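Local coordinates for metallo-beta-lactamase domain-containing protein 1 (Thermotoga maritima, PDB 1ZTC) that probably acts as a metal-dependent hydrolase of the metallo-beta-lactamase superfamily, perhaps an endoribonuclease, and carries two nickel ions in this crystal, at residues Phe79-His83 / Leu84-Phe88; Pro150-Ala153 / Arg154-Ser158; Leu170-Gly173 / Asp174-Asn178; Gln193-Asn196 / Phe197-Val201. All coordinates share one frame; numbering follows the deposited sequence.

In the fold
From the N terminus, contact 1 closes the loop after strand 76-78 onto helix 84-87. Contact 2 closes the turn that leads into strand 157-163, and contact 3 the one that leaves strand 169-171. Contact 4 is a turn within helix 192-201. The four follow in series; none nests in or crosses another. Their meeting is spatial: contacts 1, 2 and 3 all reach one nickel, and contacts 1 and 3 share the second. T80 O to L157 N (2.7 Å) joins contacts 1 and 2, and H156 NE2 to D174 N (2.9 Å) joins contacts 2 and 3. Contact 4, with its centre about 22 Å from that of contact 1, packs against contacts 2 and 3 from outside.

Contact 1: Phe79-His83 / Leu84-Phe88; sequences FTHVH and LDHIF. With NI (nickel (II) ion), chain F; NI (nickel (II) ion), chain E.
The carbonyl oxygen of H83 receives two backbone donors from the first turn of helix 84-87: H86 N at 2.9 Å and, weakly, I87 N at 3.2 Å. H83 is the N-cap residue of this helix, and the bonds fold the second half of the HxHxDH motif (H81 to H86) of the metallo-beta-lactamase fold into a helix start. One nickel is bound by H81 NE2 and H83 ND1, each at 2.2 Å, with H152 and D174 completing its site; the other is bound by H86 NE2 at 2.2 Å, in a site that includes D85, H211 and the shared D174. Between the two sites the imidazoles of H81 and H86 make a T-shaped pair. H81 CE1 stands 3.4 Å above the plane of the H86 ring, over its centre, with the planes at 58°. A chi1 of 66° sets H81 CG between backbone N and carbonyl carbon. H81 ND1 then donates to T80 OG1 over 2.9 Å, nearly in the imidazole plane, which fixes the rotation of the ring and directs NE2 at the metal. D50 is the second-shell partner, hydrogen-bonded to both T80 OG1 and H86 ND1. D85 OD2 stands back from the second nickel at 2.9 Å, long for a metal bond, while D85 OD1 accepts from the water that bridges the two ions. The other side of the motif is apolar. I87 lays CG2 over one face of the F79 ring as a CH-pi contact, 25° off the ring normal, and its other branch reaches V82, where I87 CD1 meets V82 CG1 at 3.8 Å.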
loop_
_atom_site.group_PDB
_atom_site.type_symbol
_atom_site.label_atom_id
_atom_site.label_comp_id
_atom_site.label_asym_id
_atom_site.label_seq_id
_atom_site.Cartn_x
_atom_site.Cartn_y
_atom_site.Cartn_z
ATOM N N PHE A 79 11.219 -21.454 -8.476
ATOM C CA PHE A 79 11.487 -20.303 -7.633
ATOM C C PHE A 79 12.816 -19.660 -7.970
ATOM O O PHE A 79 13.851 -20.320 -7.986
ATOM C CB PHE A 79 11.543 -20.694 -6.152
ATOM C CG PHE A 79 10.327 -21.428 -5.645
ATOM C CD1 PHE A 79 9.056 -20.872 -5.768
ATOM C CD2 PHE A 79 10.467 -22.640 -4.976
ATOM C CE1 PHE A 79 7.936 -21.530 -5.280
ATOM C CE2 PHE A 79 9.360 -23.304 -4.494
ATOM C CZ PHE A 79 8.079 -22.736 -4.636
ATOM N N THR A 80 12.803 -18.354 -8.192
ATOM C CA THR A 80 14.047 -17.608 -8.224
ATOM C C THR A 80 14.747 -17.752 -6.885
ATOM O O THR A 80 15.934 -18.025 -6.826
ATOM C CB THR A 80 13.836 -16.135 -8.573
ATOM O OG1 THR A 80 12.966 -15.512 -7.625
ATOM C CG2 THR A 80 13.270 -16.027 -9.978
ATOM N N HIS A 81 13.991 -17.609 -5.800
ATOM C CA HIS A 81 14.547 -17.813 -4.495
ATOM C C HIS A 81 13.471 -17.939 -3.427
ATOM O O HIS A 81 12.304 -17.656 -3.675
ATOM C CB HIS A 81 15.499 -16.672 -4.156
ATOM C CG HIS A 81 14.845 -15.339 -4.016
ATOM N ND1 HIS A 81 14.103 -14.759 -5.023
ATOM C CD2 HIS A 81 14.873 -14.447 -3.002
ATOM C CE1 HIS A 81 13.710 -13.566 -4.634
ATOM N NE2 HIS A 81 14.153 -13.361 -3.410
ATOM N N VAL A 82 13.896 -18.296 -2.220
ATOM C CA VAL A 82 12.991 -18.613 -1.140
ATOM C C VAL A 82 12.768 -17.393 -0.266
ATOM O O VAL A 82 13.330 -17.278 0.806
ATOM C CB VAL A 82 13.536 -19.816 -0.355
ATOM C CG1 VAL A 82 12.578 -20.156 0.822
ATOM C CG2 VAL A 82 13.681 -20.962 -1.300
ATOM N N HIS A 83 11.997 -16.441 -0.795
ATOM C CA HIS A 83 11.516 -15.301 -0.061
ATOM C C HIS A 83 10.019 -15.350 -0.201
ATOM O O HIS A 83 9.479 -15.618 -1.299
ATOM C CB HIS A 83 12.087 -13.947 -0.546
ATOM C CG HIS A 83 13.481 -13.667 -0.055
ATOM N ND1 HIS A 83 14.219 -12.572 -0.465
ATOM C CD2 HIS A 83 14.300 -14.373 0.770
ATOM C CE1 HIS A 83 15.420 -12.611 0.096
ATOM N NE2 HIS A 83 15.492 -13.692 0.850
ATOM N N LEU A 84 9.347 -15.073 0.902
ATOM C CA LEU A 84 7.912 -15.275 1.021
ATOM C C LEU A 84 7.067 -14.584 -0.057
ATOM O O LEU A 84 6.056 -15.114 -0.507
ATOM C CB LEU A 84 7.466 -14.754 2.394
ATOM C CG LEU A 84 6.228 -15.403 2.984
ATOM C CD1 LEU A 84 6.364 -16.914 3.079
ATOM C CD2 LEU A 84 5.994 -14.750 4.367
ATOM N N ASP A 85 7.478 -13.379 -0.443
ATOM C CA ASP A 85 6.738 -12.590 -1.453
ATOM C C ASP A 85 6.804 -13.210 -2.872
ATOM O O ASP A 85 6.003 -12.872 -3.764
ATOM C CB ASP A 85 7.216 -11.127 -1.443
ATOM C CG ASP A 85 8.709 -10.984 -1.736
ATOM O OD1 ASP A 85 9.548 -11.709 -1.133
ATOM O OD2 ASP A 85 9.035 -10.166 -2.605
ATOM N N HIS A 86 7.707 -14.171 -3.039
ATOM C CA HIS A 86 7.839 -14.966 -4.269
ATOM C C HIS A 86 7.201 -16.375 -4.197
ATOM O O HIS A 86 6.763 -16.931 -5.214
ATOM C CB HIS A 86 9.347 -15.113 -4.578
ATOM C CG HIS A 86 9.991 -13.834 -4.994
ATOM N ND1 HIS A 86 10.421 -13.610 -6.284
ATOM C CD2 HIS A 86 10.234 -12.689 -4.308
ATOM C CE1 HIS A 86 10.919 -12.388 -6.370
ATOM N NE2 HIS A 86 10.794 -11.803 -5.195
ATOM N N ILE A 87 7.195 -16.972 -3.012
ATOM C CA ILE A 87 6.847 -18.372 -2.867
ATOM C C ILE A 87 5.509 -18.672 -2.189
ATOM O O ILE A 87 5.049 -19.817 -2.226
ATOM C CB ILE A 87 7.936 -19.138 -2.087
ATOM C CG1 ILE A 87 7.988 -18.666 -0.611
ATOM C CG2 ILE A 87 9.276 -18.989 -2.773
ATOM C CD1 ILE A 87 8.927 -19.408 0.246
ATOM N N PHE A 88 4.928 -17.705 -1.500
ATOM C CA PHE A 88 3.784 -18.006 -0.630
ATOM C C PHE A 88 2.673 -18.789 -1.348
ATOM O O PHE A 88 2.140 -19.791 -0.814
ATOM C CB PHE A 88 3.154 -16.737 -0.059
ATOM C CG PHE A 88 1.953 -17.029 0.771
ATOM C CD1 PHE A 88 2.091 -17.358 2.098
ATOM C CD2 PHE A 88 0.684 -17.062 0.200
ATOM C CE1 PHE A 88 0.991 -17.724 2.868
ATOM C CE2 PHE A 88 -0.424 -17.422 0.966
ATOM C CZ PHE A 88 -0.261 -17.733 2.301
HETATM NI NI NI F . 14.149 -11.482 -2.363
HETATM NI NI NI E . 11.461 -9.948 -4.121
HETATM O O HOH W 1 11.764 -8.349 -2.109
HETATM O O HOH W 2 12.024 -11.110 -1.990
HETATM O O HOH W 3 13.882 -9.310 -1.308
#

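Contact 2: Pro150-Ala153 / Arg154-Ser158; sequences PWHA and REHLS. With NI (nickel (II) ion), chain F; PO4 (phosphate ion), chain G.
A153 and H156 are the ends of a type I beta turn, closed by H156 N donating to A153 O over 3.1 Å, in the loop before strand 157-163 of the metallo-beta-lactamase fold. R154, second in this turn, curls round a phosphate that probably came from the crystallisation liquor. Its backbone N donates almost straight to phosphate O3 (2.8 Å, 170°). R154 CB and CG both lie 3.5 Å from phosphate O3, CD a little farther from it, and a bend at chi3 (75°) then brings the guanidinium edge-on to the anion. NE gives O3 a second bond of 3.1 Å and O1 a weak one, while R154 NH2 reaches phosphate O1 at 2.9 Å. The far nitrogen, NH1, is hydrogen-bonded to T106. K107 of the same chain and K187 of the third subunit also bond to this anion. One residue before the turn, H152 binds a nickel through NE2 at 2.3 Å, and its ring meets that of H156 obliquely, the planes at 78°. E155 folds its carboxylate back towards the turn, where OE2 accepts from V82 N and OE1 pairs with K107 NZ while touching A153 CB at 3.5 Å.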
loop_
_atom_site.group_PDB
_atom_site.type_symbol
_atom_site.label_atom_id
_atom_site.label_comp_id
_atom_site.label_asym_id
_atom_site.label_seq_id
_atom_site.Cartn_x
_atom_site.Cartn_y
_atom_site.Cartn_z
ATOM N N PRO A 150 23.686 -15.823 -7.335
ATOM C CA PRO A 150 23.592 -15.617 -5.872
ATOM C C PRO A 150 23.965 -14.199 -5.386
ATOM O O PRO A 150 24.752 -14.042 -4.492
ATOM C CB PRO A 150 24.556 -16.679 -5.314
ATOM C CG PRO A 150 25.602 -16.808 -6.400
ATOM C CD PRO A 150 24.900 -16.576 -7.711
ATOM N N TRP A 151 23.407 -13.172 -6.000
ATOM C CA TRP A 151 23.739 -11.778 -5.653
ATOM C C TRP A 151 22.478 -11.152 -5.097
ATOM O O TRP A 151 21.954 -10.129 -5.592
ATOM C CB TRP A 151 24.274 -11.048 -6.883
ATOM C CG TRP A 151 25.301 -11.918 -7.570
ATOM C CD1 TRP A 151 26.452 -12.404 -7.018
ATOM C CD2 TRP A 151 25.228 -12.456 -8.892
ATOM N NE1 TRP A 151 27.103 -13.187 -7.924
ATOM C CE2 TRP A 151 26.376 -13.239 -9.083
ATOM C CE3 TRP A 151 24.307 -12.334 -9.939
ATOM C CZ2 TRP A 151 26.639 -13.904 -10.274
ATOM C CZ3 TRP A 151 24.560 -12.994 -11.131
ATOM C CH2 TRP A 151 25.710 -13.781 -11.285
ATOM N N HIS A 152 21.981 -11.806 -4.065
ATOM C CA HIS A 152 20.769 -11.400 -3.366
ATOM C C HIS A 152 20.476 -12.422 -2.255
ATOM O O HIS A 152 20.203 -12.075 -1.102
ATOM C CB HIS A 152 19.566 -11.304 -4.331
ATOM C CG HIS A 152 18.293 -10.975 -3.630
ATOM N ND1 HIS A 152 18.043 -9.725 -3.111
ATOM C CD2 HIS A 152 17.232 -11.749 -3.290
ATOM C CE1 HIS A 152 16.864 -9.730 -2.512
ATOM N NE2 HIS A 152 16.361 -10.949 -2.600
ATOM N N ALA A 153 20.557 -13.702 -2.625
ATOM C CA ALA A 153 20.429 -14.811 -1.663
ATOM C C ALA A 153 21.226 -15.976 -2.223
ATOM O O ALA A 153 21.386 -16.079 -3.454
ATOM C CB ALA A 153 18.964 -15.176 -1.483
ATOM N N ARG A 154 21.764 -16.825 -1.352
ATOM C CA ARG A 154 22.665 -17.892 -1.792
ATOM C C ARG A 154 22.000 -18.847 -2.788
ATOM O O ARG A 154 22.668 -19.438 -3.636
ATOM C CB ARG A 154 23.179 -18.701 -0.600
ATOM C CG ARG A 154 22.087 -19.576 0.085
ATOM C CD ARG A 154 22.525 -20.156 1.424
ATOM N NE ARG A 154 22.532 -19.138 2.473
ATOM C CZ ARG A 154 22.890 -19.353 3.733
ATOM N NH1 ARG A 154 23.297 -20.556 4.124
ATOM N NH2 ARG A 154 22.849 -18.348 4.605
ATOM N N GLU A 155 20.685 -19.013 -2.680
ATOM C CA GLU A 155 19.956 -19.968 -3.539
ATOM C C GLU A 155 19.365 -19.339 -4.803
ATOM O O GLU A 155 18.596 -19.974 -5.536
ATOM C CB GLU A 155 18.853 -20.657 -2.737
ATOM C CG GLU A 155 17.543 -19.880 -2.523
ATOM C CD GLU A 155 17.607 -18.843 -1.403
ATOM O OE1 GLU A 155 18.698 -18.635 -0.800
ATOM O OE2 GLU A 155 16.537 -18.266 -1.107
ATOM N N HIS A 156 19.726 -18.089 -5.065
ATOM C CA HIS A 156 19.033 -17.314 -6.056
ATOM C C HIS A 156 19.329 -17.787 -7.483
ATOM O O HIS A 156 20.494 -17.999 -7.881
ATOM C CB HIS A 156 19.340 -15.818 -5.902
ATOM C CG HIS A 156 18.458 -14.953 -6.752
ATOM N ND1 HIS A 156 18.685 -14.757 -8.103
ATOM C CD2 HIS A 156 17.312 -14.284 -6.456
ATOM C CE1 HIS A 156 17.721 -13.992 -8.593
ATOM N NE2 HIS A 156 16.874 -13.695 -7.613
ATOM N N LEU A 157 18.259 -17.889 -8.259
ATOM C CA LEU A 157 18.298 -18.314 -9.652
ATOM C C LEU A 157 17.636 -17.300 -10.559
ATOM O O LEU A 157 16.652 -16.640 -10.174
ATOM C CB LEU A 157 17.526 -19.626 -9.828
ATOM C CG LEU A 157 18.007 -20.861 -9.064
ATOM C CD1 LEU A 157 16.969 -21.966 -9.233
ATOM C CD2 LEU A 157 19.381 -21.324 -9.495
ATOM N N SER A 158 18.167 -17.217 -11.783
ATOM C CA SER A 158 17.536 -16.502 -12.883
ATOM C C SER A 158 17.258 -17.528 -13.998
ATOM O O SER A 158 17.948 -18.558 -14.112
ATOM C CB SER A 158 18.410 -15.326 -13.368
ATOM O OG SER A 158 18.756 -14.438 -12.300
HETATM NI NI NI F . 14.149 -11.482 -2.363
HETATM P P PO4 G . 21.988 -15.349 2.256
HETATM O O1 PO4 G . 23.104 -15.895 3.096
HETATM O O2 PO4 G . 20.831 -14.977 3.121
HETATM O O3 PO4 G . 21.444 -16.428 1.360
HETATM O O4 PO4 G . 22.525 -14.192 1.453
HETATM O O HOH W 2 12.024 -11.110 -1.990
HETATM O O HOH W 3 13.882 -9.310 -1.308
#

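Contact 3: Leu170-Gly173 / Asp174-Asn178; sequences LITG and DITPN. With NI (nickel (II) ion), chain F; NI (nickel (II) ion), chain E.
Two flat groups shape this turn: the carboxylate of D174 and the carbonyl of G173, which T176 N reaches from across it. The carboxylate meets both metals through one oxygen. D174 OD2 bridges them, 2.2 Å from the nickel of the D85, H86 and H211 site and 2.3 Å from the one also held by H81, H83 and H152. D174 OD1 is 2.8 Å from the former ion, so the carboxylate is asymmetric about it, with OD2 bonded and OD1 farther off. The G173 carbonyl organises the turn that contains this bridging aspartate of the metallo-beta-lactamase fold. T172 OG1 donates to G173 O at 2.8 Å, in the carbonyl plane and on a lone pair; T176 N bonds to the same oxygen more weakly, at 3.3 Å. A chi1 of 65° swings the T172 hydroxyl into that position, and there it also lies 2.9 Å from T176 OG1, the two side chains crossing at about a right angle. G173 itself has a positive phi (70°), a conformation readily open to a residue without a side chain. I175 folds CG1 back to T172 O, 3.4 Å away, an oxygen that also accepts from S158 OG. The turn thus leaves strand 169-171, which lies between strands 157-163 and 206-208, and ends at N178, the N-cap of helix 179-187. On its outer side I175 and T176 pack against V194 of helix 192-201.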
loop_
_atom_site.group_PDB
_atom_site.type_symbol
_atom_site.label_atom_id
_atom_site.label_comp_id
_atom_site.label_asym_id
_atom_site.label_seq_id
_atom_site.Cartn_x
_atom_site.Cartn_y
_atom_site.Cartn_z
ATOM N N LEU A 170 14.383 -12.960 -20.122
ATOM C CA LEU A 170 15.120 -13.202 -18.883
ATOM C C LEU A 170 14.261 -12.845 -17.668
ATOM O O LEU A 170 13.889 -11.674 -17.479
ATOM C CB LEU A 170 16.421 -12.396 -18.836
ATOM C CG LEU A 170 17.311 -12.623 -17.593
ATOM C CD1 LEU A 170 17.720 -14.065 -17.459
ATOM C CD2 LEU A 170 18.518 -11.746 -17.602
ATOM N N ILE A 171 13.947 -13.867 -16.874
ATOM C CA ILE A 171 13.335 -13.700 -15.557
ATOM C C ILE A 171 14.496 -13.454 -14.569
ATOM O O ILE A 171 15.250 -14.348 -14.230
ATOM C CB ILE A 171 12.564 -14.954 -15.124
ATOM C CG1 ILE A 171 11.623 -15.468 -16.232
ATOM C CG2 ILE A 171 11.821 -14.686 -13.772
ATOM C CD1 ILE A 171 10.669 -14.464 -16.758
ATOM N N THR A 172 14.686 -12.198 -14.185
ATOM C CA THR A 172 15.914 -11.813 -13.473
ATOM C C THR A 172 15.935 -12.279 -12.049
ATOM O O THR A 172 16.999 -12.689 -11.535
ATOM C CB THR A 172 16.122 -10.284 -13.480
ATOM O OG1 THR A 172 15.080 -9.624 -12.747
ATOM C CG2 THR A 172 16.154 -9.762 -14.896
ATOM N N GLY A 173 14.750 -12.235 -11.422
ATOM C CA GLY A 173 14.657 -12.342 -9.988
ATOM C C GLY A 173 15.220 -11.080 -9.354
ATOM O O GLY A 173 15.403 -10.030 -10.015
ATOM N N ASP A 174 15.483 -11.189 -8.059
ATOM C CA ASP A 174 15.782 -10.038 -7.228
ATOM C C ASP A 174 17.194 -9.508 -7.316
ATOM O O ASP A 174 17.544 -8.597 -6.576
ATOM C CB ASP A 174 15.449 -10.371 -5.790
ATOM C CG ASP A 174 14.013 -10.026 -5.436
ATOM O OD1 ASP A 174 13.332 -9.302 -6.159
ATOM O OD2 ASP A 174 13.579 -10.434 -4.382
ATOM N N ILE A 175 18.011 -10.058 -8.211
ATOM C CA ILE A 175 19.284 -9.422 -8.495
ATOM C C ILE A 175 19.062 -8.042 -9.159
ATOM O O ILE A 175 19.928 -7.188 -9.078
ATOM C CB ILE A 175 20.198 -10.307 -9.372
ATOM C CG1 ILE A 175 19.530 -10.593 -10.713
ATOM C CG2 ILE A 175 20.547 -11.596 -8.620
ATOM C CD1 ILE A 175 20.408 -11.342 -11.689
ATOM N N THR A 176 17.934 -7.867 -9.859
ATOM C CA THR A 176 17.511 -6.576 -10.398
ATOM C C THR A 176 15.998 -6.461 -10.127
ATOM O O THR A 176 15.176 -6.891 -10.923
ATOM C CB THR A 176 17.714 -6.459 -11.921
ATOM O OG1 THR A 176 17.129 -7.601 -12.560
ATOM C CG2 THR A 176 19.171 -6.332 -12.294
ATOM N N PRO A 177 15.636 -5.929 -8.972
ATOM C CA PRO A 177 14.219 -5.984 -8.567
ATOM C C PRO A 177 13.268 -5.158 -9.427
ATOM O O PRO A 177 12.085 -5.516 -9.563
ATOM C CB PRO A 177 14.245 -5.514 -7.107
ATOM C CG PRO A 177 15.519 -4.893 -6.906
ATOM C CD PRO A 177 16.505 -5.414 -7.910
ATOM N N ASN A 178 13.794 -4.090 -10.029
ATOM C CA ASN A 178 12.993 -3.190 -10.803
ATOM C C ASN A 178 13.824 -2.477 -11.865
ATOM O O ASN A 178 15.017 -2.692 -11.976
ATOM C CB ASN A 178 12.281 -2.190 -9.878
ATOM C CG ASN A 178 13.245 -1.429 -8.992
ATOM O OD1 ASN A 178 14.329 -1.062 -9.415
ATOM N ND2 ASN A 178 12.859 -1.219 -7.747
HETATM NI NI NI F . 14.149 -11.482 -2.363
HETATM NI NI NI E . 11.461 -9.948 -4.121
HETATM O O HOH W 1 11.764 -8.349 -2.109
HETATM O O HOH W 2 12.024 -11.110 -1.990
HETATM O O HOH W 3 13.882 -9.310 -1.308
#

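Contact 4: Gln193-Asn196 / Phe197-Val201; sequences QVKN and FLDRV
K195 sends CG away from its backbone N (chi1 -171°) and bends at chi2 (-110°), while D199 holds CG beside its backbone N (chi1 -73°). Together these torsions bring NZ of K195 to OD2 of D199, a salt bridge of 3.0 Å. The lysine comes in on the syn lone pair of that oxygen, the side of OD1. Its aliphatic part follows alongside, with K195 CE 3.5 Å from D199 OD2. A water joins the same oxygen to OD1 of N196, so OD2 has two partners on this exposed side. Beneath lies the backbone ladder, with L198 N bonded to V194 O at 2.9 Å and R200 N to N196 O at 3.0 Å. The side facing the protein carries V194, F197 and, less deeply, L198. F197 makes an edge-to-face pair with F147, and L198 packs on L170 of strand 169-171. At the ends, R200 is salt-bridged to E136, and Q193 bonds through OE1 to S191 OG and through NE2 to G188 O of the third subunit. Exposed K195, N196 and D199 set against inward V194 and F197 make this an amphipathic alpha helix, its i to i+4 bridge common on exposed helix faces, flanking the beta sandwich of the metallo-beta-lactamase fold.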
loop_
_atom_site.group_PDB
_atom_site.type_symbol
_atom_site.label_atom_id
_atom_site.label_comp_id
_atom_site.label_asym_id
_atom_site.label_seq_id
_atom_site.Cartn_x
_atom_site.Cartn_y
_atom_site.Cartn_z
ATOM N N GLN A 193 28.869 -8.078 -10.617
ATOM C CA GLN A 193 28.482 -9.461 -10.878
ATOM C C GLN A 193 27.235 -9.552 -11.726
ATOM O O GLN A 193 27.142 -10.363 -12.651
ATOM C CB GLN A 193 28.246 -10.211 -9.575
ATOM C CG GLN A 193 29.517 -10.389 -8.707
ATOM C CD GLN A 193 29.744 -9.253 -7.702
ATOM O OE1 GLN A 193 29.179 -8.160 -7.798
ATOM N NE2 GLN A 193 30.589 -9.521 -6.737
ATOM N N VAL A 194 26.259 -8.710 -11.421
ATOM C CA VAL A 194 25.024 -8.685 -12.195
ATOM C C VAL A 194 25.309 -8.175 -13.613
ATOM O O VAL A 194 24.815 -8.725 -14.592
ATOM C CB VAL A 194 23.871 -7.885 -11.474
ATOM C CG1 VAL A 194 22.648 -7.856 -12.327
ATOM C CG2 VAL A 194 23.513 -8.545 -10.169
ATOM N N LYS A 195 26.124 -7.132 -13.722
ATOM C CA LYS A 195 26.490 -6.615 -14.990
ATOM C C LYS A 195 27.193 -7.687 -15.831
ATOM O O LYS A 195 26.859 -7.856 -16.988
ATOM C CB LYS A 195 27.388 -5.391 -14.816
ATOM C CG LYS A 195 27.655 -4.627 -16.119
ATOM C CD LYS A 195 29.062 -4.750 -16.599
ATOM C CE LYS A 195 29.265 -4.014 -17.951
ATOM N NZ LYS A 195 30.504 -4.507 -18.597
ATOM N N ASN A 196 28.146 -8.426 -15.248
ATOM C CA ASN A 196 28.815 -9.502 -15.984
ATOM C C ASN A 196 27.831 -10.603 -16.388
ATOM O O ASN A 196 27.962 -11.202 -17.457
ATOM C CB ASN A 196 29.979 -10.107 -15.195
ATOM C CG ASN A 196 31.124 -9.121 -14.984
ATOM O OD1 ASN A 196 31.297 -8.176 -15.754
ATOM N ND2 ASN A 196 31.903 -9.342 -13.930
ATOM N N PHE A 197 26.858 -10.880 -15.535
ATOM C CA PHE A 197 25.844 -11.864 -15.856
ATOM C C PHE A 197 25.010 -11.445 -17.066
ATOM O O PHE A 197 24.765 -12.226 -17.972
ATOM C CB PHE A 197 24.944 -12.129 -14.653
ATOM C CG PHE A 197 23.797 -13.069 -14.964
ATOM C CD1 PHE A 197 24.048 -14.376 -15.356
ATOM C CD2 PHE A 197 22.479 -12.627 -14.902
ATOM C CE1 PHE A 197 22.997 -15.236 -15.678
ATOM C CE2 PHE A 197 21.422 -13.475 -15.220
ATOM C CZ PHE A 197 21.690 -14.787 -15.605
ATOM N N LEU A 198 24.557 -10.209 -17.082
ATOM C CA LEU A 198 23.773 -9.734 -18.220
ATOM C C LEU A 198 24.605 -9.746 -19.504
ATOM O O LEU A 198 24.068 -10.013 -20.567
ATOM C CB LEU A 198 23.218 -8.356 -17.976
ATOM C CG LEU A 198 22.213 -8.274 -16.837
ATOM C CD1 LEU A 198 21.837 -6.826 -16.587
ATOM C CD2 LEU A 198 20.993 -9.125 -17.127
ATOM N N ASP A 199 25.905 -9.466 -19.401
ATOM C CA ASP A 199 26.793 -9.575 -20.550
ATOM C C ASP A 199 26.878 -11.014 -21.062
ATOM O O ASP A 199 26.915 -11.249 -22.270
ATOM C CB ASP A 199 28.240 -9.114 -20.250
ATOM C CG ASP A 199 28.376 -7.608 -20.113
ATOM O OD1 ASP A 199 27.485 -6.867 -20.586
ATOM O OD2 ASP A 199 29.395 -7.166 -19.525
ATOM N N ARG A 200 26.944 -11.966 -20.138
ATOM C CA ARG A 200 27.010 -13.365 -20.490
ATOM C C ARG A 200 25.740 -13.833 -21.205
ATOM O O ARG A 200 25.803 -14.564 -22.193
ATOM C CB ARG A 200 27.212 -14.213 -19.241
ATOM C CG ARG A 200 27.379 -15.665 -19.549
ATOM C CD ARG A 200 27.292 -16.554 -18.326
ATOM N NE ARG A 200 27.263 -17.948 -18.759
ATOM C CZ ARG A 200 26.869 -19.002 -18.036
ATOM N NH1 ARG A 200 26.451 -18.883 -16.769
ATOM N NH2 ARG A 200 26.879 -20.192 -18.607
ATOM N N VAL A 201 24.591 -13.399 -20.709
ATOM C CA VAL A 201 23.309 -13.748 -21.299
ATOM C C VAL A 201 23.188 -13.197 -22.723
ATOM O O VAL A 201 22.674 -13.864 -23.596
ATOM C CB VAL A 201 22.158 -13.280 -20.390
ATOM C CG1 VAL A 201 20.801 -13.339 -21.103
ATOM C CG2 VAL A 201 22.145 -14.134 -19.139
HETATM O O HOH W 4 31.289 -8.487 -18.598
#